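Local coordinates for odorant binding protein, antennal (Anopheles gambiae, PDB 3R1P) that probably binds odorant molecules in the mosquito antenna, and here holds palmitic acid in its binding site, at residues Ala45-Ile50 with Thr102-Val107. Numbering follows the deposited sequence.
Sequences AAKCYI and TAYETV. With PLM (palmitic acid), chain G.
K47 NZ sits over the face of the Y104 ring as a cation-pi partner, 4.2 Å from the Y104 ring centroid and 25° off the normal; the same nitrogen also makes a salt bridge with E101, three residues before Y104 on helix 99-110. K47 CG and CD pass Y104 CB and CG, the lysine chain being extended beyond its CG, and this brings K47 CE almost over the middle of the ring, 3.6 Å from the Y104 centroid, as a CH-pi contact. Y104 carries its ring with CG anti to the backbone N (chi1 171°), and its OH is hydrogen-bonded to K108 NZ, four residues further along the helix. I50 CD1 comes to the edge of the same ring, near its plane. This is a helix-helix crossing in the all-helical PBP/GOBP fold: the two axes pass 8.1 Å apart at 78°, and the C48–C100 disulfide links the same two helices, 44-56 and 99-110, covalently. Beyond the lysine the contact is van der Waals packing, with no hydrogen bond between the two segments. I50 CG2 reaches both A103 and V107, sitting 3.8 Å from A103 CB and 3.6 Å from V107 CG2, and it also packs on the carbonyl oxygen A103 O. The A103 methyl points at helix 44-56 and is also touched by H51 and F54. V107 faces two ways: its CG2 meets the isoleucine, while V107 CG1 lies 3.6 Å from CE of the palmitic acid, near the tail end of the chain, so that V107 lines the binding site.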
loop_
_atom_site.group_PDB
_atom_site.type_symbol
_atom_site.label_atom_id
_atom_site.label_comp_id
_atom_site.label_asym_id
_atom_site.label_seq_id
_atom_site.Cartn_x
_atom_site.Cartn_y
_atom_site.Cartn_z
ATOM N N ALA A 45 -0.357 9.193 -8.427
ATOM C CA ALA A 45 -0.316 9.731 -7.066
ATOM C C ALA A 45 -0.813 8.734 -6.011
ATOM O O ALA A 45 -0.350 8.792 -4.865
ATOM C CB ALA A 45 -1.127 11.021 -6.996
ATOM N N ALA A 46 -1.771 7.844 -6.375
ATOM C CA ALA A 46 -2.293 6.839 -5.438
ATOM C C ALA A 46 -1.284 5.704 -5.245
ATOM O O ALA A 46 -1.222 5.119 -4.160
ATOM C CB ALA A 46 -3.625 6.293 -5.929
ATOM N N LYS A 47 -0.498 5.403 -6.301
ATOM C CA LYS A 47 0.580 4.398 -6.280
ATOM C C LYS A 47 1.669 4.863 -5.318
ATOM O O LYS A 47 2.230 4.036 -4.600
ATOM C CB LYS A 47 1.163 4.167 -7.680
ATOM C CG LYS A 47 0.181 3.511 -8.642
ATOM C CD LYS A 47 0.821 3.276 -9.980
ATOM C CE LYS A 47 -0.101 2.528 -10.906
ATOM N NZ LYS A 47 0.586 2.174 -12.171
ATOM N N CYS A 48 1.923 6.201 -5.262
ATOM C CA CYS A 48 2.881 6.803 -4.331
ATOM C C CYS A 48 2.374 6.769 -2.901
ATOM O O CYS A 48 3.186 6.614 -1.983
ATOM C CB CYS A 48 3.290 8.206 -4.768
ATOM S SG CYS A 48 4.253 8.249 -6.301
ATOM N N TYR A 49 1.023 6.843 -2.702
ATOM C CA TYR A 49 0.393 6.736 -1.381
ATOM C C TYR A 49 0.741 5.360 -0.767
ATOM O O TYR A 49 1.062 5.274 0.416
ATOM C CB TYR A 49 -1.145 6.943 -1.493
ATOM C CG TYR A 49 -1.927 6.524 -0.265
ATOM C CD1 TYR A 49 -2.202 7.428 0.755
ATOM C CD2 TYR A 49 -2.415 5.224 -0.133
ATOM C CE1 TYR A 49 -2.905 7.040 1.899
ATOM C CE2 TYR A 49 -3.136 4.832 0.993
ATOM C CZ TYR A 49 -3.377 5.740 2.009
ATOM O OH TYR A 49 -4.076 5.339 3.125
ATOM N N ILE A 50 0.674 4.298 -1.591
ATOM C CA ILE A 50 0.999 2.926 -1.192
ATOM C C ILE A 50 2.475 2.838 -0.775
ATOM O O ILE A 50 2.759 2.257 0.285
ATOM C CB ILE A 50 0.632 1.896 -2.287
ATOM C CG1 ILE A 50 -0.862 2.022 -2.704
ATOM C CG2 ILE A 50 0.981 0.473 -1.812
ATOM C CD1 ILE A 50 -1.276 1.215 -3.980
ATOM N N THR A 102 6.842 0.087 -7.766
ATOM C CA THR A 102 7.256 -1.090 -6.985
ATOM C C THR A 102 6.185 -1.431 -5.936
ATOM O O THR A 102 5.810 -2.596 -5.808
ATOM C CB THR A 102 8.654 -0.861 -6.350
ATOM O OG1 THR A 102 9.631 -0.705 -7.383
ATOM C CG2 THR A 102 9.076 -2.003 -5.425
ATOM N N ALA A 103 5.690 -0.410 -5.193
ATOM C CA ALA A 103 4.673 -0.606 -4.150
ATOM C C ALA A 103 3.339 -1.049 -4.739
ATOM O O ALA A 103 2.709 -1.970 -4.197
ATOM C CB ALA A 103 4.489 0.664 -3.334
ATOM N N TYR A 104 2.920 -0.406 -5.850
ATOM C CA TYR A 104 1.697 -0.769 -6.556
ATOM C C TYR A 104 1.746 -2.222 -7.050
ATOM O O TYR A 104 0.805 -2.980 -6.793
ATOM C CB TYR A 104 1.430 0.196 -7.726
ATOM C CG TYR A 104 0.295 -0.259 -8.620
ATOM C CD1 TYR A 104 -1.038 -0.085 -8.236
ATOM C CD2 TYR A 104 0.549 -0.877 -9.840
ATOM C CE1 TYR A 104 -2.086 -0.521 -9.048
ATOM C CE2 TYR A 104 -0.490 -1.318 -10.656
ATOM C CZ TYR A 104 -1.805 -1.130 -10.261
ATOM O OH TYR A 104 -2.827 -1.579 -11.060
ATOM N N GLU A 105 2.816 -2.596 -7.771
ATOM C CA GLU A 105 2.986 -3.947 -8.310
ATOM C C GLU A 105 3.029 -5.006 -7.212
ATOM O O GLU A 105 2.521 -6.110 -7.414
ATOM C CB GLU A 105 4.225 -4.053 -9.196
ATOM C CG GLU A 105 4.086 -3.388 -10.558
ATOM C CD GLU A 105 5.254 -3.637 -11.500
ATOM O OE1 GLU A 105 5.949 -4.669 -11.347
ATOM O OE2 GLU A 105 5.456 -2.807 -12.416
ATOM N N THR A 106 3.622 -4.673 -6.052
ATOM C CA THR A 106 3.696 -5.610 -4.919
ATOM C C THR A 106 2.268 -5.894 -4.388
ATOM O O THR A 106 1.916 -7.056 -4.176
ATOM C CB THR A 106 4.671 -5.094 -3.830
ATOM O OG1 THR A 106 5.972 -4.922 -4.389
ATOM C CG2 THR A 106 4.749 -6.020 -2.614
ATOM N N VAL A 107 1.456 -4.828 -4.186
ATOM C CA VAL A 107 0.067 -4.938 -3.707
ATOM C C VAL A 107 -0.793 -5.737 -4.708
ATOM O O VAL A 107 -1.516 -6.644 -4.294
ATOM C CB VAL A 107 -0.535 -3.561 -3.331
ATOM C CG1 VAL A 107 -2.041 -3.635 -3.077
ATOM C CG2 VAL A 107 0.174 -3.002 -2.109
HETATM C C1 PLM G . -0.703 -0.903 13.176
HETATM O O1 PLM G . -1.053 -1.067 14.367
HETATM O O2 PLM G . 0.486 -0.658 12.866
HETATM C C2 PLM G . -1.764 -1.009 12.095
HETATM C C3 PLM G . -1.217 -0.722 10.693
HETATM C C4 PLM G . -2.090 -1.325 9.589
HETATM C C5 PLM G . -1.932 -0.570 8.268
HETATM C C6 PLM G . -1.766 -1.507 7.070
HETATM C C7 PLM G . -1.244 -0.766 5.839
HETATM C C8 PLM G . -0.855 -1.730 4.721
HETATM C C9 PLM G . -1.361 -1.270 3.356
HETATM C CA PLM G . -1.301 -2.408 2.339
HETATM C CB PLM G . -2.005 -2.045 1.035
HETATM C CC PLM G . -3.509 -2.274 1.145
HETATM C CD PLM G . -4.127 -2.707 -0.183
HETATM C CE PLM G . -4.349 -1.570 -1.186
HETATM C CF PLM G . -4.273 -0.165 -0.588
HETATM C CG PLM G . -5.574 0.224 0.080
#